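Local coordinates for mandelate racemase/muconate lactonizing enzyme family protein (Roseovarius nubinhibens ISM, PDB 3U4F) that binds magnesium in a TIM-barrel active site of the enolase superfamily and probably acts as a hydro-lyase, at residues His229-Cys234 and Gly255-Cys260; Glu152-Leu157 and Asp164-Arg169; Thr191-Arg194 and Ser199-Leu202; Arg40-Ser43 and Ala47-Trp50; Leu332-Glu337 and Tyr354-Gly359. All blocks are in the same frame, centred on the assembly; numbering follows the deposited sequence.

Contact 1: His229-Cys234 and Gly255-Cys260. With MG (magnesium ion), chain E; GAI (guanidine), chain F.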
# COMPACT_ATOMS: atom_id res chain seq x y z
N HIS A 229 13.06 23.08 -12.02
CA HIS A 229 12.61 21.87 -11.30
C HIS A 229 11.08 21.81 -11.48
O HIS A 229 10.37 22.73 -11.07
CB HIS A 229 13.03 22.05 -9.82
CG HIS A 229 12.50 21.01 -8.87
ND1 HIS A 229 13.33 20.20 -8.13
CD2 HIS A 229 11.24 20.70 -8.49
CE1 HIS A 229 12.61 19.42 -7.34
NE2 HIS A 229 11.33 19.71 -7.54
N PHE A 230 10.60 20.73 -12.08
CA PHE A 230 9.17 20.54 -12.38
C PHE A 230 8.79 19.19 -11.78
O PHE A 230 9.09 18.12 -12.32
CB PHE A 230 9.02 20.55 -13.91
CG PHE A 230 7.60 20.45 -14.41
CD1 PHE A 230 6.52 20.70 -13.59
CD2 PHE A 230 7.38 20.18 -15.76
CE1 PHE A 230 5.20 20.64 -14.10
CE2 PHE A 230 6.07 20.13 -16.28
CZ PHE A 230 5.00 20.36 -15.46
N GLU A 231 8.12 19.26 -10.63
CA GLU A 231 7.87 18.09 -9.82
C GLU A 231 6.47 17.51 -10.05
O GLU A 231 5.51 18.24 -10.12
CB GLU A 231 8.07 18.47 -8.36
CG GLU A 231 7.80 17.35 -7.37
CD GLU A 231 8.38 17.67 -6.01
OE1 GLU A 231 9.27 18.58 -5.94
OE2 GLU A 231 7.98 16.99 -5.03
N GLU A 232 6.43 16.18 -10.17
CA GLU A 232 5.21 15.37 -10.22
C GLU A 232 4.21 15.93 -11.24
O GLU A 232 3.09 16.24 -10.89
CB GLU A 232 4.60 15.21 -8.81
CG GLU A 232 3.62 14.04 -8.66
CD GLU A 232 3.21 13.83 -7.20
OE1 GLU A 232 4.14 13.74 -6.38
OE2 GLU A 232 1.98 13.72 -6.91
N PRO A 233 4.64 16.09 -12.50
CA PRO A 233 3.75 16.75 -13.49
C PRO A 233 2.46 15.97 -13.71
O PRO A 233 1.39 16.56 -13.94
CB PRO A 233 4.58 16.72 -14.80
CG PRO A 233 5.66 15.66 -14.57
CD PRO A 233 5.97 15.78 -13.07
N CYS A 234 2.58 14.64 -13.68
CA CYS A 234 1.50 13.71 -14.00
C CYS A 234 1.19 12.80 -12.80
O CYS A 234 2.04 12.58 -11.94
CB CYS A 234 1.94 12.82 -15.15
SG CYS A 234 2.33 13.73 -16.70
N GLY A 255 10.33 13.40 -9.16
CA GLY A 255 9.22 12.80 -8.43
C GLY A 255 9.64 11.61 -7.59
O GLY A 255 10.83 11.24 -7.58
N GLY A 256 8.65 11.04 -6.90
CA GLY A 256 8.79 9.78 -6.18
C GLY A 256 8.34 9.85 -4.72
O GLY A 256 8.45 8.85 -4.02
N GLU A 257 7.84 10.99 -4.26
CA GLU A 257 7.54 11.15 -2.84
C GLU A 257 6.53 10.15 -2.31
O GLU A 257 6.64 9.77 -1.14
CB GLU A 257 7.14 12.57 -2.48
CG GLU A 257 5.77 12.99 -2.99
CD GLU A 257 5.61 14.47 -2.89
OE1 GLU A 257 6.48 15.20 -3.45
OE2 GLU A 257 4.63 14.89 -2.26
N GLN A 258 5.58 9.70 -3.15
CA GLN A 258 4.58 8.68 -2.69
C GLN A 258 4.98 7.25 -2.97
O GLN A 258 4.23 6.33 -2.68
CB GLN A 258 3.19 8.92 -3.31
CG GLN A 258 2.50 10.14 -2.78
CD GLN A 258 2.78 11.43 -3.56
OE1 GLN A 258 3.29 11.42 -4.69
NE2 GLN A 258 2.36 12.53 -2.98
N ASP A 259 6.16 7.06 -3.52
CA ASP A 259 6.61 5.72 -3.86
C ASP A 259 7.28 5.02 -2.69
O ASP A 259 8.36 5.42 -2.26
CB ASP A 259 7.56 5.82 -5.05
CG ASP A 259 6.80 6.04 -6.34
OD1 ASP A 259 6.22 5.05 -6.85
OD2 ASP A 259 6.73 7.20 -6.80
N CYS A 260 6.64 3.96 -2.21
CA CYS A 260 7.14 3.25 -1.03
C CYS A 260 7.58 1.82 -1.41
O CYS A 260 8.08 1.07 -0.58
CB CYS A 260 6.07 3.25 0.07
SG CYS A 260 4.55 2.40 -0.37
MG MG E . 6.10 17.09 -4.15
C GAI F . 5.99 18.44 -1.96
N1 GAI F . 5.98 19.19 -0.89
N2 GAI F . 4.87 17.84 -2.50
N3 GAI F . 7.15 18.17 -2.59
O HOH W 1 6.03 11.81 -7.39
O HOH W 2 4.81 16.35 -5.47

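Contact 2: Glu152-Leu157 and Asp164-Arg169. With GAI (guanidine), chain F.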
# COMPACT_ATOMS: atom_id res chain seq x y z
N GLU A 152 5.04 37.81 -2.46
CA GLU A 152 5.36 38.78 -1.40
C GLU A 152 5.93 38.09 -0.16
O GLU A 152 6.90 38.58 0.41
CB GLU A 152 4.15 39.65 -1.04
CG GLU A 152 3.80 40.73 -2.10
CD GLU A 152 5.02 41.56 -2.55
OE1 GLU A 152 5.70 42.15 -1.68
OE2 GLU A 152 5.32 41.60 -3.76
N ARG A 153 5.34 36.97 0.25
CA ARG A 153 5.90 36.22 1.38
C ARG A 153 7.26 35.59 1.08
O ARG A 153 8.13 35.54 1.98
CB ARG A 153 4.91 35.19 1.95
CG ARG A 153 4.63 33.95 1.08
CD ARG A 153 4.13 32.81 2.00
NE ARG A 153 3.67 31.63 1.27
CZ ARG A 153 3.11 30.56 1.84
NH1 ARG A 153 2.95 30.48 3.16
NH2 ARG A 153 2.71 29.56 1.07
N MSE A 154 7.49 35.12 -0.15
CA MSE A 154 8.82 34.60 -0.49
C MSE A 154 9.88 35.70 -0.39
O MSE A 154 10.98 35.44 0.09
CB MSE A 154 8.87 33.95 -1.87
CG MSE A 154 8.06 32.67 -2.01
SE MSE A 154 8.38 31.33 -0.59
CE MSE A 154 7.50 29.83 -1.47
N LYS A 155 9.56 36.92 -0.84
CA LYS A 155 10.49 38.05 -0.63
C LYS A 155 10.76 38.30 0.86
O LYS A 155 11.92 38.49 1.24
CB LYS A 155 10.00 39.33 -1.32
CG LYS A 155 10.03 39.23 -2.83
CD LYS A 155 9.77 40.56 -3.52
CE LYS A 155 8.29 40.79 -3.66
NZ LYS A 155 7.95 41.83 -4.67
N ARG A 156 9.74 38.28 1.70
CA ARG A 156 9.97 38.42 3.15
C ARG A 156 10.91 37.35 3.68
O ARG A 156 11.84 37.62 4.44
CB ARG A 156 8.66 38.36 3.94
CG ARG A 156 7.55 39.28 3.44
CD ARG A 156 7.92 40.76 3.54
NE ARG A 156 7.49 41.50 2.34
CZ ARG A 156 6.24 41.92 2.11
NH1 ARG A 156 5.27 41.68 2.99
NH2 ARG A 156 5.96 42.58 0.99
N LEU A 157 10.64 36.10 3.29
CA LEU A 157 11.44 34.97 3.75
C LEU A 157 12.88 35.08 3.28
O LEU A 157 13.83 34.80 4.03
CB LEU A 157 10.79 33.64 3.33
CG LEU A 157 9.48 33.33 4.07
CD1 LEU A 157 8.65 32.32 3.29
CD2 LEU A 157 9.75 32.85 5.50
N ASP A 164 17.61 31.25 -1.43
CA ASP A 164 17.81 31.64 -2.83
C ASP A 164 17.16 30.64 -3.79
O ASP A 164 17.47 30.62 -4.97
CB ASP A 164 19.30 31.79 -3.16
CG ASP A 164 20.07 30.47 -3.16
OD1 ASP A 164 19.51 29.38 -2.92
OD2 ASP A 164 21.30 30.55 -3.42
N ALA A 165 16.29 29.80 -3.24
CA ALA A 165 15.50 28.81 -4.00
C ALA A 165 14.11 28.72 -3.39
O ALA A 165 13.96 28.77 -2.16
CB ALA A 165 16.19 27.45 -3.94
N PHE A 166 13.09 28.57 -4.23
CA PHE A 166 11.70 28.74 -3.80
C PHE A 166 10.80 27.81 -4.63
O PHE A 166 10.92 27.78 -5.85
CB PHE A 166 11.21 30.18 -3.99
CG PHE A 166 12.12 31.23 -3.38
CD1 PHE A 166 11.88 31.71 -2.11
CD2 PHE A 166 13.21 31.71 -4.10
CE1 PHE A 166 12.73 32.67 -1.54
CE2 PHE A 166 14.08 32.63 -3.54
CZ PHE A 166 13.83 33.11 -2.25
N LYS A 167 9.93 27.06 -3.96
CA LYS A 167 9.01 26.18 -4.69
C LYS A 167 7.56 26.59 -4.45
O LYS A 167 7.15 26.80 -3.30
CB LYS A 167 9.23 24.69 -4.32
CG LYS A 167 8.39 23.73 -5.17
CD LYS A 167 8.81 22.28 -4.99
CE LYS A 167 8.10 21.66 -3.81
NZ LYS A 167 8.58 20.26 -3.67
N VAL A 168 6.79 26.70 -5.54
CA VAL A 168 5.36 27.01 -5.47
C VAL A 168 4.56 25.90 -6.15
O VAL A 168 5.13 24.93 -6.65
CB VAL A 168 5.06 28.42 -6.11
CG1 VAL A 168 5.87 29.47 -5.41
CG2 VAL A 168 5.36 28.38 -7.57
N ARG A 169 3.24 26.01 -6.15
CA ARG A 169 2.38 24.94 -6.65
C ARG A 169 1.77 25.30 -8.01
O ARG A 169 1.41 26.45 -8.22
CB ARG A 169 1.26 24.68 -5.66
CG ARG A 169 1.76 24.35 -4.25
CD ARG A 169 2.36 22.93 -4.20
NE ARG A 169 3.37 22.82 -3.13
CZ ARG A 169 3.99 21.70 -2.81
NH1 ARG A 169 3.63 20.56 -3.41
NH2 ARG A 169 4.95 21.71 -1.88
C GAI F . 5.99 18.44 -1.96
N1 GAI F . 5.98 19.19 -0.89
N2 GAI F . 4.87 17.84 -2.50
N3 GAI F . 7.15 18.17 -2.59

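Contact 3: Thr191-Arg194 and Ser199-Leu202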
# COMPACT_ATOMS: atom_id res chain seq x y z
N THR A 191 4.98 35.46 -12.76
CA THR A 191 4.98 36.30 -11.55
C THR A 191 6.16 36.03 -10.62
O THR A 191 6.79 36.97 -10.10
CB THR A 191 3.69 36.15 -10.76
OG1 THR A 191 2.61 36.71 -11.50
CG2 THR A 191 3.78 36.87 -9.42
N MSE A 192 6.46 34.75 -10.39
CA MSE A 192 7.62 34.41 -9.58
C MSE A 192 8.93 34.87 -10.20
O MSE A 192 9.78 35.39 -9.51
CB MSE A 192 7.68 32.90 -9.29
CG MSE A 192 6.52 32.39 -8.43
SE MSE A 192 6.35 33.29 -6.68
CE MSE A 192 8.07 32.84 -5.93
N ARG A 193 9.11 34.67 -11.49
CA ARG A 193 10.36 35.08 -12.11
C ARG A 193 10.51 36.61 -12.11
O ARG A 193 11.60 37.13 -11.86
CB ARG A 193 10.50 34.53 -13.52
CG ARG A 193 11.80 34.96 -14.26
CD ARG A 193 13.11 34.65 -13.47
NE ARG A 193 13.34 33.22 -13.23
CZ ARG A 193 14.11 32.70 -12.27
NH1 ARG A 193 14.74 33.49 -11.40
NH2 ARG A 193 14.26 31.38 -12.18
N ARG A 194 9.41 37.31 -12.39
CA ARG A 194 9.43 38.77 -12.41
C ARG A 194 9.80 39.27 -11.02
O ARG A 194 10.80 39.99 -10.85
CB ARG A 194 8.09 39.35 -12.87
CG ARG A 194 8.01 40.89 -12.74
CD ARG A 194 6.66 41.43 -13.16
NE ARG A 194 5.62 41.20 -12.14
CZ ARG A 194 4.58 40.39 -12.30
NH1 ARG A 194 4.41 39.73 -13.44
NH2 ARG A 194 3.69 40.24 -11.32
N SER A 199 18.18 35.73 -10.53
CA SER A 199 19.15 34.77 -9.99
C SER A 199 18.54 33.68 -9.08
O SER A 199 19.16 32.63 -8.91
CB SER A 199 20.32 35.48 -9.31
OG SER A 199 19.87 36.20 -8.18
N ALA A 200 17.34 33.92 -8.54
CA ALA A 200 16.64 32.92 -7.70
C ALA A 200 16.40 31.61 -8.46
O ALA A 200 16.05 31.62 -9.65
CB ALA A 200 15.30 33.50 -7.21
N ALA A 201 16.63 30.47 -7.79
CA ALA A 201 16.19 29.19 -8.34
C ALA A 201 14.69 29.04 -8.07
O ALA A 201 14.20 29.25 -6.93
CB ALA A 201 16.97 28.04 -7.73
N LEU A 202 13.94 28.73 -9.12
CA LEU A 202 12.50 28.59 -8.97
C LEU A 202 12.06 27.17 -9.34
O LEU A 202 12.43 26.64 -10.39
CB LEU A 202 11.75 29.62 -9.81
CG LEU A 202 11.98 31.11 -9.47
CD1 LEU A 202 11.28 32.01 -10.52
CD2 LEU A 202 11.54 31.47 -8.03

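Contact 4: Arg40-Ser43 and Ala47-Trp50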
# COMPACT_ATOMS: atom_id res chain seq x y z
N ARG A 40 10.76 4.88 20.53
CA ARG A 40 11.99 4.66 21.29
C ARG A 40 12.31 3.20 21.26
O ARG A 40 11.43 2.38 21.60
CB ARG A 40 11.88 5.15 22.75
CG ARG A 40 13.25 4.90 23.50
CD ARG A 40 13.31 5.55 24.90
NE ARG A 40 12.22 5.07 25.77
CZ ARG A 40 11.82 5.65 26.90
NH1 ARG A 40 12.41 6.75 27.35
NH2 ARG A 40 10.82 5.12 27.59
N VAL A 41 13.53 2.86 20.87
CA VAL A 41 13.95 1.46 20.84
C VAL A 41 15.00 1.22 21.92
O VAL A 41 15.78 2.11 22.23
CB VAL A 41 14.50 0.97 19.48
CG1 VAL A 41 13.38 0.98 18.39
CG2 VAL A 41 15.77 1.77 19.01
N THR A 42 15.00 0.01 22.47
CA THR A 42 15.95 -0.37 23.54
C THR A 42 16.64 -1.66 23.15
O THR A 42 15.98 -2.63 22.81
CB THR A 42 15.24 -0.61 24.90
OG1 THR A 42 14.43 0.52 25.22
CG2 THR A 42 16.26 -0.85 26.05
N SER A 43 17.97 -1.66 23.18
CA SER A 43 18.72 -2.86 22.87
C SER A 43 18.94 -3.66 24.16
O SER A 43 18.70 -3.16 25.27
CB SER A 43 20.05 -2.53 22.19
OG SER A 43 20.84 -1.73 23.05
N ALA A 47 21.09 0.30 25.72
CA ALA A 47 21.14 1.53 24.88
C ALA A 47 19.76 1.82 24.27
O ALA A 47 19.03 0.89 23.95
CB ALA A 47 22.19 1.39 23.79
N ARG A 48 19.42 3.11 24.13
CA ARG A 48 18.15 3.52 23.52
C ARG A 48 18.35 4.54 22.42
O ARG A 48 19.36 5.25 22.40
CB ARG A 48 17.18 4.04 24.58
CG ARG A 48 16.91 2.98 25.69
CD ARG A 48 15.83 3.37 26.66
NE ARG A 48 16.22 4.57 27.39
CZ ARG A 48 15.59 5.01 28.48
NH1 ARG A 48 14.55 4.34 28.95
NH2 ARG A 48 16.02 6.12 29.09
N GLY A 49 17.38 4.60 21.51
CA GLY A 49 17.43 5.54 20.39
C GLY A 49 16.00 5.98 20.13
O GLY A 49 15.06 5.23 20.42
N TRP A 50 15.85 7.19 19.59
CA TRP A 50 14.58 7.82 19.27
C TRP A 50 14.45 8.04 17.75
O TRP A 50 15.40 8.52 17.11
CB TRP A 50 14.53 9.20 19.95
CG TRP A 50 14.20 9.11 21.44
CD1 TRP A 50 15.08 9.01 22.49
CD2 TRP A 50 12.88 9.07 22.00
NE1 TRP A 50 14.36 8.93 23.70
CE2 TRP A 50 13.02 8.96 23.41
CE3 TRP A 50 11.59 9.12 21.44
CZ2 TRP A 50 11.90 8.92 24.27
CZ3 TRP A 50 10.48 9.07 22.28
CH2 TRP A 50 10.64 8.99 23.69
O HOH W 3 15.26 8.05 26.41

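Contact 5: Leu332-Glu337 and Tyr354-Gly359. With GAI (guanidine), chain F.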
# COMPACT_ATOMS: atom_id res chain seq x y z
N LEU A 332 17.61 20.98 0.30
CA LEU A 332 16.65 20.46 1.27
C LEU A 332 15.30 21.15 1.07
O LEU A 332 15.23 22.37 1.13
CB LEU A 332 17.19 20.83 2.65
CG LEU A 332 16.28 20.56 3.85
CD1 LEU A 332 16.28 19.06 4.12
CD2 LEU A 332 16.74 21.35 5.09
N GLU A 333 14.22 20.37 0.91
CA GLU A 333 12.87 20.92 0.98
C GLU A 333 12.57 21.44 2.39
O GLU A 333 12.64 20.70 3.35
CB GLU A 333 11.81 19.88 0.62
CG GLU A 333 10.44 20.56 0.62
CD GLU A 333 9.35 19.73 0.03
OE1 GLU A 333 9.53 18.51 -0.11
OE2 GLU A 333 8.30 20.34 -0.30
N PHE A 334 12.24 22.72 2.49
CA PHE A 334 12.05 23.34 3.79
C PHE A 334 10.71 24.05 3.78
O PHE A 334 10.57 25.12 3.19
CB PHE A 334 13.16 24.34 4.11
CG PHE A 334 13.14 24.80 5.55
CD1 PHE A 334 13.82 24.07 6.53
CD2 PHE A 334 12.42 25.94 5.92
CE1 PHE A 334 13.77 24.48 7.87
CE2 PHE A 334 12.35 26.35 7.27
CZ PHE A 334 13.03 25.63 8.23
N SER A 335 9.73 23.46 4.46
CA SER A 335 8.39 24.07 4.52
C SER A 335 8.41 25.44 5.22
O SER A 335 8.90 25.57 6.36
CB SER A 335 7.38 23.18 5.25
OG SER A 335 6.14 23.89 5.32
N ILE A 336 7.87 26.44 4.54
CA ILE A 336 7.79 27.77 5.11
C ILE A 336 6.39 28.14 5.66
O ILE A 336 6.13 29.30 5.98
CB ILE A 336 8.38 28.86 4.17
CG1 ILE A 336 7.82 28.78 2.73
CG2 ILE A 336 9.92 28.79 4.19
CD1 ILE A 336 6.33 29.10 2.60
N GLU A 337 5.52 27.15 5.81
CA GLU A 337 4.17 27.44 6.32
C GLU A 337 4.23 27.76 7.83
O GLU A 337 5.06 27.21 8.53
CB GLU A 337 3.22 26.29 6.02
CG GLU A 337 3.08 25.97 4.50
CD GLU A 337 2.58 27.13 3.65
OE1 GLU A 337 2.01 28.08 4.23
OE2 GLU A 337 2.72 27.09 2.40
N TYR A 354 16.12 23.67 13.15
CA TYR A 354 15.75 24.22 11.83
C TYR A 354 15.99 25.70 11.62
O TYR A 354 15.31 26.34 10.81
CB TYR A 354 14.27 23.90 11.56
CG TYR A 354 13.99 22.41 11.56
CD1 TYR A 354 14.79 21.54 10.84
CD2 TYR A 354 12.89 21.87 12.27
CE1 TYR A 354 14.53 20.15 10.80
CE2 TYR A 354 12.62 20.48 12.24
CZ TYR A 354 13.44 19.63 11.52
OH TYR A 354 13.19 18.28 11.44
N ARG A 355 16.98 26.26 12.30
CA ARG A 355 17.25 27.68 12.03
C ARG A 355 17.94 27.78 10.67
O ARG A 355 18.79 26.95 10.32
CB ARG A 355 18.05 28.31 13.18
CG ARG A 355 17.18 28.55 14.47
CD ARG A 355 17.86 29.59 15.40
NE ARG A 355 17.63 30.99 15.00
CZ ARG A 355 18.49 31.98 15.25
NH1 ARG A 355 19.64 31.73 15.86
NH2 ARG A 355 18.22 33.22 14.86
N ILE A 356 17.52 28.74 9.86
CA ILE A 356 18.07 28.89 8.51
C ILE A 356 18.89 30.17 8.50
O ILE A 356 18.46 31.19 8.99
CB ILE A 356 16.97 28.97 7.41
CG1 ILE A 356 16.08 27.71 7.44
CG2 ILE A 356 17.60 29.19 6.00
CD1 ILE A 356 16.85 26.41 7.09
N GLU A 357 20.08 30.09 7.94
CA GLU A 357 20.98 31.23 7.87
C GLU A 357 21.65 31.22 6.51
O GLU A 357 22.24 30.20 6.09
CB GLU A 357 22.02 31.09 8.97
CG GLU A 357 22.91 32.26 9.17
CD GLU A 357 23.63 32.11 10.48
OE1 GLU A 357 23.10 32.62 11.49
OE2 GLU A 357 24.66 31.40 10.53
N ASP A 358 21.53 32.35 5.83
CA ASP A 358 22.05 32.50 4.47
C ASP A 358 21.50 31.37 3.61
O ASP A 358 22.21 30.78 2.80
CB ASP A 358 23.59 32.51 4.45
CG ASP A 358 24.18 33.71 5.22
OD1 ASP A 358 25.30 33.59 5.76
OD2 ASP A 358 23.52 34.76 5.29
N GLY A 359 20.22 31.04 3.83
CA GLY A 359 19.51 30.03 3.03
C GLY A 359 19.98 28.59 3.24
O GLY A 359 19.62 27.72 2.45
C GAI F . 5.99 18.44 -1.96
N1 GAI F . 5.98 19.19 -0.89
N2 GAI F . 4.87 17.84 -2.50
N3 GAI F . 7.15 18.17 -2.59

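Contact 1: His229-Cys234 and Gly255-Cys260
The magnesium site of this enolase-superfamily TIM barrel is built where Glu231 and Glu257 meet. Glu231 ends strand 229-231, and Glu257 lies in the loop after strand 253-255. Glu231 OE2 binds the magnesium at 2.1 Å. Glu257 OE1 binds it too and lies 2.8 Å from Glu231 OE2; the cation they share lets the two oxygens come this close. The two carboxylate planes are steeply turned against each other, at 75°. Asp205 is the third protein ligand. Nitrogens N2 and N3 of the bound guanidine and one water fill the other positions.

Glu257 stands on a type I turn from Gly256 to Asp259. Its CG sits between the backbone N and the carbonyl carbon (chi1 71°), and the extended chain beyond carries the carboxylate to the metal. OE2 of the same carboxylate makes a salt bridge to Lys94 of the second subunit, so the site draws on the dimer interface.

Glu232 belongs to the second shell. Its OE1 lies 2.8 Å from the oxygen of the magnesium-bound water. A second water donates to Glu232 OE1 at 2.9 Å and accepts from Gly256 N at 2.8 Å, which links the two loops. Glu232 OE2 is hydrogen-bonded to Ser208.

The oxygen of Glu231 that does not touch the metal is also held. Lys167 makes a salt bridge to OE1 and Gln278 a hydrogen bond. His229 NE2 donates to Glu231 OE1 at 2.8 Å, almost straight and in its own ring plane, on the anti side of the carboxylate.

Contact 2: Glu152-Leu157 and Asp164-Arg169
A beta-alpha-beta unit of the barrel packs here, with Met154 of helix 147-161 against Phe166 of strand 165-169. The short helix and strand axes run nearly antiparallel, at 153°, and come within 10.2 Å. Met154 is a selenomethionine in this crystal. Its CB touches Phe166 CD1 at 3.8 Å. Its SE approaches the edge of the ring, 5.2 Å from the Phe166 ring centroid, which makes a Met-aromatic contact. The two side chains pass alongside, running in opposite senses. A bend at chi2 (-50°) turns the end of Met154 toward the strand, where CE reaches Lys167 O at 3.6 Å. The same methyl meets Val168 CG1 more loosely. Met196 of helix 184-196 also packs on both Met154 and Phe166.

Lys167 points away from the helix. Its NZ bonds to Tyr137 OH and lies 2.8 Å from guanidine N3. Arg169 brings its guanidinium edge to the ligand, with NH2 2.9 Å from guanidine N1, while NE donates to Ser140 O. With an alanine here, Ser140 O would probably lose its NE donor and the N1 end of the ligand one of its neighbours.

No hydrogen bond joins helix and strand in this contact. Between these segments the helix meets the strand by van der Waals and Met-aromatic packing, while Lys167 and Arg169 reach the ligand.

Contact 3: Thr191-Arg194 and Ser199-Leu202
Hydrogen bonding between Arg193 and Ala200 is the polar part of this contact. Both terminal nitrogens of the guanidinium grip one backbone oxygen. Arg193 NH1 donates to Ala200 O at 2.9 Å, and Arg193 NH2 donates to Ala200 O at 3.1 Å. The oxygen lies almost in the guanidinium plane. The NH2 donor sits nearly along the C=O axis, and the NH1 donor comes in more from the side, at a C=O...N angle of 136°. The same group has further carbonyl partners. NH1 also bonds to Gly197 O, NE to His225 O and NH2 to Gly226 O. With all three nitrogens engaged, the rotation of the guanidinium is well fixed.

The side chain is curled to get there. CG is anti to the backbone N (chi1 179°), and bends at chi2 and chi3 fold the end back over Leu202. This joins helix 184-196 to the start of strand 201-205, in the beta-alpha-beta unit opened by strand 165-169 of the TIM barrel. The arginine ties together loops at the strands' N-terminal ends.

Van der Waals packing makes up the rest. Leu202 CD1 sits over the centre of one guanidinium face, 3.4 Å from Arg193 CZ. The same methyl touches Met192 CB at 3.9 Å, so it lies against two successive helix residues. Met192, a selenomethionine in this crystal, packs further on Val168. Phe227 touches both Met192 and Leu202.

Contact 4: Arg40-Ser43 and Ala47-Trp50
Arg40 lies between Arg48 and Trp50 on one face of the hairpin formed by strands 37-43 and 48-52. Its aliphatic part and its charged end meet different partners. Arg40 CB sits over the centre of the six-membered ring of Trp50, 3.9 Å from the centroid, in a CH-pi contact. Its guanidinium stands at 59° to the indole, so it does not stack there. It lies flat on the guanidinium of Arg48 instead, with centres 4.1 Å apart and planes at 4°. A bend at chi3 turns the Arg40 end into this stack. Glu29, which makes a salt bridge to Arg40 NE, probably eases the like charges in part. A water accepts from Trp50 NE1 at 3.0 Å and, more distantly, from Arg40 NH1 at 3.3 Å. Thr42 lies alongside Arg48, with OG1 3.5 Å from Arg48 CD. A serine in place of Arg40 would probably leave Glu29 without its mate and the Arg48 guanidinium without its stacking partner.

The backbones pair antiparallel. Val41 N donates to Gly49 O at 2.9 Å, and Gly49 N returns a bond to Val41 O at 3.0 Å. Ser43 N to Ala47 O closes the ladder near the turn. Arg40-Trp50 and Thr42-Arg48 are non-hydrogen-bonded pairs.

Strand 25-32 flanks strand 37-43 on its other edge, and its Phe31 meets the Trp50 ring. On the Val41 face, helix 98-119 packs through Ala110 and Leu114, and its Asp113 accepts from Trp50 N.

Contact 5: Leu332-Glu337 and Tyr354-Gly359
The backbones of Phe334 and Tyr354 stay well apart, with CA atoms 8.9 Å from each other, and no hydrogen bond crosses between the segments. The Phe334 ring fills the distance. Its CG is anti to the backbone N (chi1 -169°), and this sends the ring out from strand 332-335 to the loop before strand 360-363. Ile356 comes from the opposite direction and lies over one face. Its CG1 is 3.9 Å from the Phe334 ring centroid, a CH-pi contact, and its CD1 touches Phe334 CE1 at 3.7 Å. Tyr354 CB lies at the ring edge, 3.8 Å from Phe334 CE1, and Tyr354 O is 3.5 Å from Phe334 CZ. The tyrosine ring passes on toward the start of helix 313-322, where its OH bonds to Ser312 O just before the helix and to Leu316 N.

Glu333, one residue earlier in the strand, serves the ligand pocket. The N1 atom of guanidine donates to Glu333 OE2 at 2.7 Å. Ser139 OG also bonds to OE2, and Cys308 N bonds to OE1.

Adjacent residues of this barrel strand thus do different work. Phe334 joins the loop by packing, without a hydrogen bond, and Glu333 is held by Ser139 and Cys308 and bonds to the ligand.

In the fold
From the N terminus, contact 4 comes first and closes the tight hairpin of the N-terminal domain. It lies about 33 Å from contact 1, centre to centre. The other four contacts belong to the barrel. Contact 2 closes the helix-to-strand turn before strand 165-169, and contact 3 does the same before strand 201-205. These neighbouring strands join the two contacts by backbone pairing. Contact 1 spans helix 239-248 and links two further strand ends. Contact 5 closes the long loop between strands 332-335 and 360-363. All five follow in series; none nests or crosses. Contacts 1, 2 and 5 converge on the guanidine, and Arg153-Glu337 bridges contacts 2 and 5.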